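Local coordinates for outer surface protein (Borrelia burgdorferi, PDB 5IZT), which is an outer surface protein, probably a lipoprotein, of unestablished function from the Lyme disease spirochaete, related by family to the complement-regulator-binding protein CRASP-1 (CspA), at residues Asp215-Leu220 / Ser268-Leu273; His280-Glu285 / Ser368-Ile373; Leu291-Ser296 / Asp341-Trp346. All coordinates share one frame; numbering follows the deposited sequence.

Contact 1: Asp215-Leu220 / Ser268-Leu273; sequences DSAFEL and SIMETL. Unlike the reference sequence in segment 268-273: Thr272 (reference Ala).
Ala217 and Met270 supply the apolar half of this contact. The methyl CB of Ala217 lies 4.0 Å from CG of Met270 and almost as close to CB of the same residue, so it rests on the root of the methionine and not on its thioether. The reason is the shape of the Met270 chain: CG stands beside the backbone N (chi1 -62°), the next torsion bends it again, and sulfur and CE are carried off from the loop.

Ser216 meets the helix backbone by van der Waals packing. Its CB sits 4.0 Å from CA of Glu271. OG of Ser216 is 3.9 Å from Met270 CB and 3.8 Å from the amide N of Glu271, too far to bond to that nitrogen, which belongs to a helical turn. The hydroxyl is satisfied within its own loop, by a hydrogen bond to the carbonyl O of Lys212. Tucked between backbone N and carbonyl carbon (chi1 68°), OG touches the helix while it is bonded to Lys212 O. The small side chains let the backbones come near, with CA of Ser216 5.5 Å from CA of Glu271. Glu271 is the exposed residue of the contact and meets Ser216 through its backbone and CB.

The contact lays a short turn of the long connection between helices 179-197 and 243-255 against one side of helix 260-274. Ala217 also reaches Ile283 of helix 280-316, and Phe218 touches Met287 of that helix, so the loop lies against both helices 260-274 and 280-316, while Ile269 and Leu273 of helix 260-274 pack in turn on Leu369 of helix 366-395.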
loop_
_atom_site.group_PDB
_atom_site.type_symbol
_atom_site.label_atom_id
_atom_site.label_comp_id
_atom_site.label_asym_id
_atom_site.label_seq_id
_atom_site.Cartn_x
_atom_site.Cartn_y
_atom_site.Cartn_z
ATOM N N ASP A 215 -19.496 -0.267 -7.565
ATOM C CA ASP A 215 -20.679 -0.873 -6.976
ATOM C C ASP A 215 -20.344 -2.058 -6.083
ATOM O O ASP A 215 -21.228 -2.876 -5.811
ATOM C CB ASP A 215 -21.671 -1.303 -8.062
ATOM C CG ASP A 215 -22.187 -0.140 -8.881
ATOM O OD1 ASP A 215 -22.239 0.986 -8.351
ATOM O OD2 ASP A 215 -22.586 -0.360 -10.041
ATOM N N SER A 216 -19.088 -2.173 -5.629
ATOM C CA SER A 216 -18.742 -3.217 -4.670
ATOM C C SER A 216 -17.777 -2.686 -3.617
ATOM O O SER A 216 -18.224 -2.040 -2.667
ATOM C CB SER A 216 -18.193 -4.479 -5.372
ATOM O OG SER A 216 -16.930 -4.312 -5.982
ATOM N N ALA A 217 -16.467 -2.936 -3.756
ATOM C CA ALA A 217 -15.541 -2.651 -2.657
ATOM C C ALA A 217 -15.537 -1.172 -2.265
ATOM O O ALA A 217 -15.493 -0.833 -1.078
ATOM C CB ALA A 217 -14.130 -3.110 -3.026
ATOM N N PHE A 218 -15.508 -0.273 -3.245
ATOM C CA PHE A 218 -15.456 1.142 -2.899
ATOM C C PHE A 218 -16.788 1.643 -2.366
ATOM O O PHE A 218 -16.828 2.642 -1.653
ATOM C CB PHE A 218 -15.030 1.965 -4.117
ATOM C CG PHE A 218 -13.621 1.682 -4.576
ATOM C CD1 PHE A 218 -12.629 1.368 -3.647
ATOM C CD2 PHE A 218 -13.281 1.742 -5.925
ATOM C CE1 PHE A 218 -11.310 1.121 -4.065
ATOM C CE2 PHE A 218 -11.974 1.499 -6.353
ATOM C CZ PHE A 218 -10.979 1.194 -5.414
ATOM N N GLU A 219 -17.891 0.989 -2.714
ATOM C CA GLU A 219 -19.171 1.404 -2.152
ATOM C C GLU A 219 -19.237 1.149 -0.649
ATOM O O GLU A 219 -19.978 1.841 0.067
ATOM C CB GLU A 219 -20.318 0.684 -2.865
ATOM C CG GLU A 219 -21.686 1.298 -2.589
ATOM C CD GLU A 219 -22.740 0.815 -3.563
ATOM O OE1 GLU A 219 -22.661 -0.357 -3.972
ATOM O OE2 GLU A 219 -23.638 1.607 -3.924
ATOM N N LEU A 220 -18.474 0.179 -0.155
ATOM C CA LEU A 220 -18.571 -0.270 1.228
ATOM C C LEU A 220 -17.760 0.576 2.200
ATOM O O LEU A 220 -17.784 0.300 3.405
ATOM C CB LEU A 220 -18.120 -1.736 1.332
ATOM C CG LEU A 220 -19.074 -2.702 0.628
ATOM C CD1 LEU A 220 -18.423 -4.082 0.600
ATOM C CD2 LEU A 220 -20.387 -2.723 1.386
ATOM N N SER A 268 -12.920 -7.619 -10.086
ATOM C CA SER A 268 -13.890 -8.648 -10.458
ATOM C C SER A 268 -14.099 -9.649 -9.335
ATOM O O SER A 268 -15.210 -10.158 -9.156
ATOM C CB SER A 268 -13.451 -9.376 -11.726
ATOM O OG SER A 268 -13.506 -8.515 -12.848
ATOM N N ILE A 269 -13.047 -9.947 -8.572
ATOM C CA ILE A 269 -13.206 -10.844 -7.432
ATOM C C ILE A 269 -14.017 -10.168 -6.333
ATOM O O ILE A 269 -14.901 -10.792 -5.733
ATOM C CB ILE A 269 -11.828 -11.308 -6.926
ATOM C CG1 ILE A 269 -11.124 -12.134 -8.009
ATOM C CG2 ILE A 269 -11.968 -12.105 -5.635
ATOM C CD1 ILE A 269 -9.595 -12.226 -7.813
ATOM N N MET A 270 -13.764 -8.875 -6.076
ATOM C CA MET A 270 -14.589 -8.148 -5.109
ATOM C C MET A 270 -16.046 -8.147 -5.537
ATOM O O MET A 270 -16.947 -8.348 -4.710
ATOM C CB MET A 270 -14.102 -6.709 -4.931
ATOM C CG MET A 270 -12.674 -6.553 -4.392
ATOM S SD MET A 270 -12.347 -7.461 -2.864
ATOM C CE MET A 270 -11.538 -8.934 -3.495
ATOM N N GLU A 271 -16.296 -7.930 -6.826
ATOM C CA GLU A 271 -17.664 -7.934 -7.326
ATOM C C GLU A 271 -18.331 -9.273 -7.060
ATOM O O GLU A 271 -19.465 -9.318 -6.580
ATOM C CB GLU A 271 -17.690 -7.637 -8.831
ATOM C CG GLU A 271 -19.126 -7.679 -9.396
ATOM C CD GLU A 271 -19.169 -7.312 -10.869
ATOM O OE1 GLU A 271 -18.525 -8.013 -11.674
ATOM O OE2 GLU A 271 -19.803 -6.297 -11.209
ATOM N N THR A 272 -17.620 -10.377 -7.322
ATOM C CA THR A 272 -18.156 -11.701 -7.019
ATOM C C THR A 272 -18.471 -11.844 -5.535
ATOM O O THR A 272 -19.553 -12.323 -5.160
ATOM C CB THR A 272 -17.169 -12.785 -7.463
ATOM O OG1 THR A 272 -17.059 -12.773 -8.895
ATOM C CG2 THR A 272 -17.646 -14.167 -7.002
ATOM N N LEU A 273 -17.526 -11.457 -4.672
ATOM C CA LEU A 273 -17.765 -11.526 -3.228
ATOM C C LEU A 273 -18.974 -10.700 -2.815
ATOM O O LEU A 273 -19.703 -11.068 -1.886
ATOM C CB LEU A 273 -16.533 -11.037 -2.464
ATOM C CG LEU A 273 -15.283 -11.913 -2.509
ATOM C CD1 LEU A 273 -14.164 -11.181 -1.794
ATOM C CD2 LEU A 273 -15.574 -13.255 -1.839
#

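Contact 2: His280-Glu285 / Ser368-Ile373; sequences HSLIRE and SLAEYI
Leu282 reaches across to helix 366-395 with a single methyl, CD2, which makes every close approach of this contact. Two torsions put it there: CG is anti to the backbone N (chi1 167°) and chi2 is 64°, a common leucine rotamer that extends CD2 away from its own helix. The methyl lands on Ala370, 3.7 Å from its CB, and also 3.5 Å from the carbonyl O of Ala370, so it lies against backbone as well as side chain. With no branch beyond CB, Ala370 lets the leucine come down to the helix surface.

One turn further on, Ile373 flanks the same methyl more loosely, its CG2 standing 4.4 Å from Leu282 CD2. With CG1 beside the backbone N (chi1 -71°), CG2 is anti to that nitrogen and turns to the leucine; Ile373 also packs on Leu353 of helix 322-359. Leu378 of helix 366-395 touches Leu282 as well, and Leu273 of helix 260-274 reaches Ala370.

No hydrogen bond or ion pair crosses between the two segments. The three side chains are buried and apolar; the one polar atom touched, Ala370 O, meets only a methyl, so the contact probably rests on dispersion and exclusion of water.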
loop_
_atom_site.group_PDB
_atom_site.type_symbol
_atom_site.label_atom_id
_atom_site.label_comp_id
_atom_site.label_asym_id
_atom_site.label_seq_id
_atom_site.Cartn_x
_atom_site.Cartn_y
_atom_site.Cartn_z
ATOM N N HIS A 280 -19.607 -8.850 2.887
ATOM C CA HIS A 280 -19.232 -7.440 2.804
ATOM C C HIS A 280 -18.188 -7.052 3.853
ATOM O O HIS A 280 -17.304 -6.240 3.563
ATOM C CB HIS A 280 -20.489 -6.571 2.912
ATOM C CG HIS A 280 -21.375 -6.679 1.712
ATOM N ND1 HIS A 280 -22.555 -5.977 1.574
ATOM C CD2 HIS A 280 -21.240 -7.423 0.583
ATOM C CE1 HIS A 280 -23.109 -6.280 0.410
ATOM N NE2 HIS A 280 -22.335 -7.163 -0.205
ATOM N N SER A 281 -18.230 -7.633 5.056
ATOM C CA SER A 281 -17.207 -7.291 6.046
ATOM C C SER A 281 -15.830 -7.759 5.599
ATOM O O SER A 281 -14.823 -7.090 5.864
ATOM C CB SER A 281 -17.564 -7.884 7.411
ATOM O OG SER A 281 -18.819 -7.394 7.865
ATOM N N LEU A 282 -15.761 -8.913 4.925
ATOM C CA LEU A 282 -14.488 -9.389 4.401
ATOM C C LEU A 282 -13.942 -8.430 3.351
ATOM O O LEU A 282 -12.754 -8.101 3.350
ATOM C CB LEU A 282 -14.656 -10.784 3.799
ATOM C CG LEU A 282 -13.488 -11.282 2.934
ATOM C CD1 LEU A 282 -12.205 -11.434 3.743
ATOM C CD2 LEU A 282 -13.841 -12.599 2.200
ATOM N N ILE A 283 -14.801 -7.986 2.438
ATOM C CA ILE A 283 -14.384 -7.041 1.406
ATOM C C ILE A 283 -13.836 -5.769 2.040
ATOM O O ILE A 283 -12.795 -5.245 1.610
ATOM C CB ILE A 283 -15.564 -6.730 0.461
ATOM C CG1 ILE A 283 -16.007 -7.972 -0.299
ATOM C CG2 ILE A 283 -15.173 -5.652 -0.556
ATOM C CD1 ILE A 283 -17.331 -7.729 -1.120
ATOM N N ARG A 284 -14.523 -5.254 3.068
ATOM C CA ARG A 284 -14.025 -4.082 3.790
ATOM C C ARG A 284 -12.626 -4.332 4.357
ATOM O O ARG A 284 -11.716 -3.516 4.168
ATOM C CB ARG A 284 -14.989 -3.695 4.920
ATOM C CG ARG A 284 -16.293 -3.045 4.457
ATOM C CD ARG A 284 -17.162 -2.559 5.621
ATOM N NE ARG A 284 -18.377 -1.921 5.113
ATOM C CZ ARG A 284 -19.602 -2.427 5.237
ATOM N NH1 ARG A 284 -19.788 -3.578 5.871
ATOM N NH2 ARG A 284 -20.644 -1.770 4.743
ATOM N N GLU A 285 -12.447 -5.444 5.086
ATOM C CA GLU A 285 -11.138 -5.739 5.672
ATOM C C GLU A 285 -10.059 -5.857 4.595
ATOM O O GLU A 285 -8.928 -5.399 4.800
ATOM C CB GLU A 285 -11.175 -7.021 6.507
ATOM C CG GLU A 285 -12.075 -6.995 7.748
ATOM C CD GLU A 285 -11.859 -8.225 8.650
ATOM O OE1 GLU A 285 -12.417 -9.306 8.367
ATOM O OE2 GLU A 285 -11.088 -8.115 9.633
ATOM N N SER A 368 -18.078 -19.840 -0.991
ATOM C CA SER A 368 -16.868 -20.656 -0.925
ATOM C C SER A 368 -15.636 -19.804 -1.152
ATOM O O SER A 368 -14.607 -19.999 -0.495
ATOM C CB SER A 368 -16.925 -21.778 -1.961
ATOM O OG SER A 368 -18.114 -22.531 -1.844
ATOM N N LEU A 369 -15.720 -18.863 -2.095
ATOM C CA LEU A 369 -14.612 -17.949 -2.345
ATOM C C LEU A 369 -14.295 -17.100 -1.119
ATOM O O LEU A 369 -13.120 -16.886 -0.794
ATOM C CB LEU A 369 -14.947 -17.064 -3.543
ATOM C CG LEU A 369 -13.917 -16.040 -3.991
ATOM C CD1 LEU A 369 -12.661 -16.743 -4.476
ATOM C CD2 LEU A 369 -14.525 -15.174 -5.089
ATOM N N ALA A 370 -15.326 -16.601 -0.421
ATOM C CA ALA A 370 -15.069 -15.780 0.760
ATOM C C ALA A 370 -14.358 -16.580 1.838
ATOM O O ALA A 370 -13.414 -16.096 2.462
ATOM C CB ALA A 370 -16.372 -15.194 1.308
ATOM N N GLU A 371 -14.821 -17.802 2.094
ATOM C CA GLU A 371 -14.176 -18.648 3.093
ATOM C C GLU A 371 -12.731 -18.941 2.717
ATOM O O GLU A 371 -11.831 -18.885 3.564
ATOM C CB GLU A 371 -14.966 -19.953 3.244
ATOM C CG GLU A 371 -14.375 -20.962 4.224
ATOM C CD GLU A 371 -14.888 -20.790 5.642
ATOM O OE1 GLU A 371 -15.327 -19.675 5.993
ATOM O OE2 GLU A 371 -14.851 -21.776 6.408
ATOM N N TYR A 372 -12.497 -19.285 1.453
ATOM C CA TYR A 372 -11.145 -19.595 0.986
ATOM C C TYR A 372 -10.206 -18.412 1.188
ATOM O O TYR A 372 -9.090 -18.564 1.710
ATOM C CB TYR A 372 -11.192 -19.979 -0.494
ATOM C CG TYR A 372 -9.850 -20.366 -1.070
ATOM C CD1 TYR A 372 -9.379 -21.670 -0.930
ATOM C CD2 TYR A 372 -9.039 -19.440 -1.711
ATOM C CE1 TYR A 372 -8.149 -22.048 -1.443
ATOM C CE2 TYR A 372 -7.798 -19.806 -2.216
ATOM C CZ TYR A 372 -7.371 -21.116 -2.076
ATOM O OH TYR A 372 -6.155 -21.510 -2.568
ATOM N N ILE A 373 -10.649 -17.218 0.789
ATOM C CA ILE A 373 -9.826 -16.016 0.909
ATOM C C ILE A 373 -9.579 -15.677 2.369
ATOM O O ILE A 373 -8.464 -15.319 2.767
ATOM C CB ILE A 373 -10.516 -14.854 0.160
ATOM C CG1 ILE A 373 -10.438 -15.096 -1.348
ATOM C CG2 ILE A 373 -9.909 -13.503 0.570
ATOM C CD1 ILE A 373 -11.343 -14.184 -2.177
#

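Contact 3: Leu291-Ser296 / Asp341-Trp346; sequences LGTQIS and DKRKEW
This is a mixed polar and van der Waals contact between two long, roughly antiparallel helices, 280-316 and 322-359, close to the centre of the chain; Gln294 and Arg343 bond across it while Thr293 fits against Arg343 and Trp346. The local axes come within 10.2 Å at 156°.

NE of Arg343 donates to OE1 of Gln294 over 2.8 Å. The bond is nearly straight at nitrogen, with an N-H...O angle of 162°. It arrives on a lone pair of OE1 in the carbonyl plane, and the oxygen in turn lies in the guanidinium plane, although the two flat groups are turned steeply against each other. Arg343 gets there by an extended chain, CG anti to the backbone N and the run straight to NE; Gln294 bends at chi2 (68°) to present its oxygen. Both groups are held from further sides: Gln294 NE2 bonds to Glu298, and NH2 of Arg343 pairs with Asp257, which should stabilise its positive charge.

Beside this bond the methyl CG2 of Thr293 lies 4.0 Å from CA of Arg343 and touches the base of its aliphatic chain. OG1 of Thr293 comes obliquely to the indole, 3.8 Å from CD1 of Trp346, but bonds back to Ser289 O of its own helix. The indole NE1 of Trp346 bonds to Ser289 OG, a second polar tie between these helices.

Antiparallel long helices joined by a short turn form a helical hairpin, here within the all-helical fold of the Borrelia CRASP-1 family; segment 341-346 belongs to a predicted coiled coil.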
loop_
_atom_site.group_PDB
_atom_site.type_symbol
_atom_site.label_atom_id
_atom_site.label_comp_id
_atom_site.label_asym_id
_atom_site.label_seq_id
_atom_site.Cartn_x
_atom_site.Cartn_y
_atom_site.Cartn_z
ATOM N N LEU A 291 -5.412 -0.270 1.314
ATOM C CA LEU A 291 -5.321 1.184 1.439
ATOM C C LEU A 291 -4.383 1.585 2.573
ATOM O O LEU A 291 -3.560 2.499 2.426
ATOM C CB LEU A 291 -6.709 1.761 1.688
ATOM C CG LEU A 291 -7.661 1.761 0.500
ATOM C CD1 LEU A 291 -9.016 2.266 0.965
ATOM C CD2 LEU A 291 -7.107 2.662 -0.612
ATOM N N GLY A 292 -4.528 0.952 3.731
ATOM C CA GLY A 292 -3.666 1.305 4.853
ATOM C C GLY A 292 -2.202 1.005 4.580
ATOM O O GLY A 292 -1.316 1.735 5.032
ATOM N N THR A 293 -1.927 -0.076 3.848
ATOM C CA THR A 293 -0.555 -0.390 3.480
ATOM C C THR A 293 0.052 0.729 2.642
ATOM O O THR A 293 1.177 1.178 2.900
ATOM C CB THR A 293 -0.508 -1.702 2.704
ATOM O OG1 THR A 293 -0.885 -2.771 3.559
ATOM C CG2 THR A 293 0.901 -1.982 2.154
ATOM N N GLN A 294 -0.665 1.166 1.610
ATOM C CA GLN A 294 -0.103 2.185 0.729
ATOM C C GLN A 294 -0.018 3.532 1.437
ATOM O O GLN A 294 0.949 4.281 1.248
ATOM C CB GLN A 294 -0.937 2.298 -0.551
ATOM C CG GLN A 294 -0.342 3.259 -1.598
ATOM C CD GLN A 294 0.957 2.746 -2.193
ATOM O OE1 GLN A 294 1.246 1.553 -2.132
ATOM N NE2 GLN A 294 1.748 3.650 -2.769
ATOM N N ILE A 295 -1.016 3.859 2.264
ATOM C CA ILE A 295 -1.007 5.155 2.927
ATOM C C ILE A 295 0.179 5.239 3.876
ATOM O O ILE A 295 0.926 6.227 3.876
ATOM C CB ILE A 295 -2.334 5.388 3.663
ATOM C CG1 ILE A 295 -3.465 5.589 2.631
ATOM C CG2 ILE A 295 -2.192 6.579 4.612
ATOM C CD1 ILE A 295 -4.880 5.559 3.226
ATOM N N SER A 296 0.366 4.207 4.703
ATOM C CA SER A 296 1.500 4.212 5.631
ATOM C C SER A 296 2.823 4.211 4.888
ATOM O O SER A 296 3.782 4.854 5.326
ATOM C CB SER A 296 1.447 3.006 6.567
ATOM O OG SER A 296 0.397 3.122 7.519
ATOM N N ASP A 341 9.581 -4.250 1.714
ATOM C CA ASP A 341 9.366 -5.691 1.723
ATOM C C ASP A 341 7.939 -6.044 2.124
ATOM O O ASP A 341 7.344 -6.986 1.577
ATOM C CB ASP A 341 10.355 -6.345 2.681
ATOM C CG ASP A 341 10.075 -7.818 2.878
ATOM O OD1 ASP A 341 10.284 -8.593 1.923
ATOM O OD2 ASP A 341 9.643 -8.199 3.984
ATOM N N LYS A 342 7.378 -5.319 3.093
ATOM C CA LYS A 342 6.027 -5.652 3.539
ATOM C C LYS A 342 4.968 -5.111 2.590
ATOM O O LYS A 342 3.920 -5.750 2.422
ATOM C CB LYS A 342 5.801 -5.159 4.966
ATOM C CG LYS A 342 6.687 -5.858 5.980
ATOM C CD LYS A 342 6.373 -7.346 6.037
ATOM C CE LYS A 342 7.260 -8.085 7.039
ATOM N NZ LYS A 342 6.831 -9.523 7.134
ATOM N N ARG A 343 5.228 -3.983 1.918
ATOM C CA ARG A 343 4.309 -3.578 0.860
ATOM C C ARG A 343 4.322 -4.608 -0.262
ATOM O O ARG A 343 3.263 -4.975 -0.792
ATOM C CB ARG A 343 4.655 -2.181 0.326
ATOM C CG ARG A 343 3.772 -1.738 -0.856
ATOM C CD ARG A 343 4.110 -0.343 -1.382
ATOM N NE ARG A 343 3.465 -0.050 -2.671
ATOM C CZ ARG A 343 3.943 -0.436 -3.849
ATOM N NH1 ARG A 343 5.073 -1.143 -3.915
ATOM N NH2 ARG A 343 3.293 -0.125 -4.967
ATOM N N LYS A 344 5.514 -5.102 -0.625
ATOM C CA LYS A 344 5.608 -6.161 -1.629
ATOM C C LYS A 344 4.889 -7.429 -1.171
ATOM O O LYS A 344 4.294 -8.143 -1.989
ATOM C CB LYS A 344 7.075 -6.468 -1.943
ATOM N N GLU A 345 4.948 -7.738 0.130
ATOM C CA GLU A 345 4.254 -8.926 0.630
ATOM C C GLU A 345 2.742 -8.831 0.435
ATOM O O GLU A 345 2.097 -9.830 0.079
ATOM C CB GLU A 345 4.601 -9.170 2.099
ATOM C CG GLU A 345 3.987 -10.432 2.691
ATOM C CD GLU A 345 4.380 -11.705 1.957
ATOM O OE1 GLU A 345 5.405 -11.697 1.241
ATOM O OE2 GLU A 345 3.663 -12.721 2.110
ATOM N N TRP A 346 2.149 -7.655 0.683
ATOM C CA TRP A 346 0.722 -7.482 0.408
ATOM C C TRP A 346 0.425 -7.755 -1.058
ATOM O O TRP A 346 -0.523 -8.474 -1.395
ATOM C CB TRP A 346 0.256 -6.067 0.788
ATOM C CG TRP A 346 -1.235 -5.926 0.803
ATOM C CD1 TRP A 346 -2.048 -5.959 1.898
ATOM C CD2 TRP A 346 -2.105 -5.770 -0.334
ATOM N NE1 TRP A 346 -3.367 -5.819 1.517
ATOM C CE2 TRP A 346 -3.423 -5.705 0.154
ATOM C CE3 TRP A 346 -1.889 -5.653 -1.716
ATOM C CZ2 TRP A 346 -4.528 -5.551 -0.687
ATOM C CZ3 TRP A 346 -2.989 -5.498 -2.553
ATOM C CH2 TRP A 346 -4.281 -5.446 -2.035
#

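All three contacts bury most of their touching residues, but only contact 3 lies near the centre of the chain, about 3 Å from it between centres; contacts 1 and 2 sit 18 and 19 Å out, on the same side. Contact 1 alone involves a loop and has an exposed margin. Contacts 2 and 3 both use helix 280-316, pairing it with two successive helices, 366-395 and 322-359. Contacts 1 and 2 adjoin: Leu273 and Ile283 pack together, and Leu220 O probably accepts a bond from Arg284 NE. Polar bonding across the paired segments occurs at the central contact, whereas the outlying two rely on van der Waals packing.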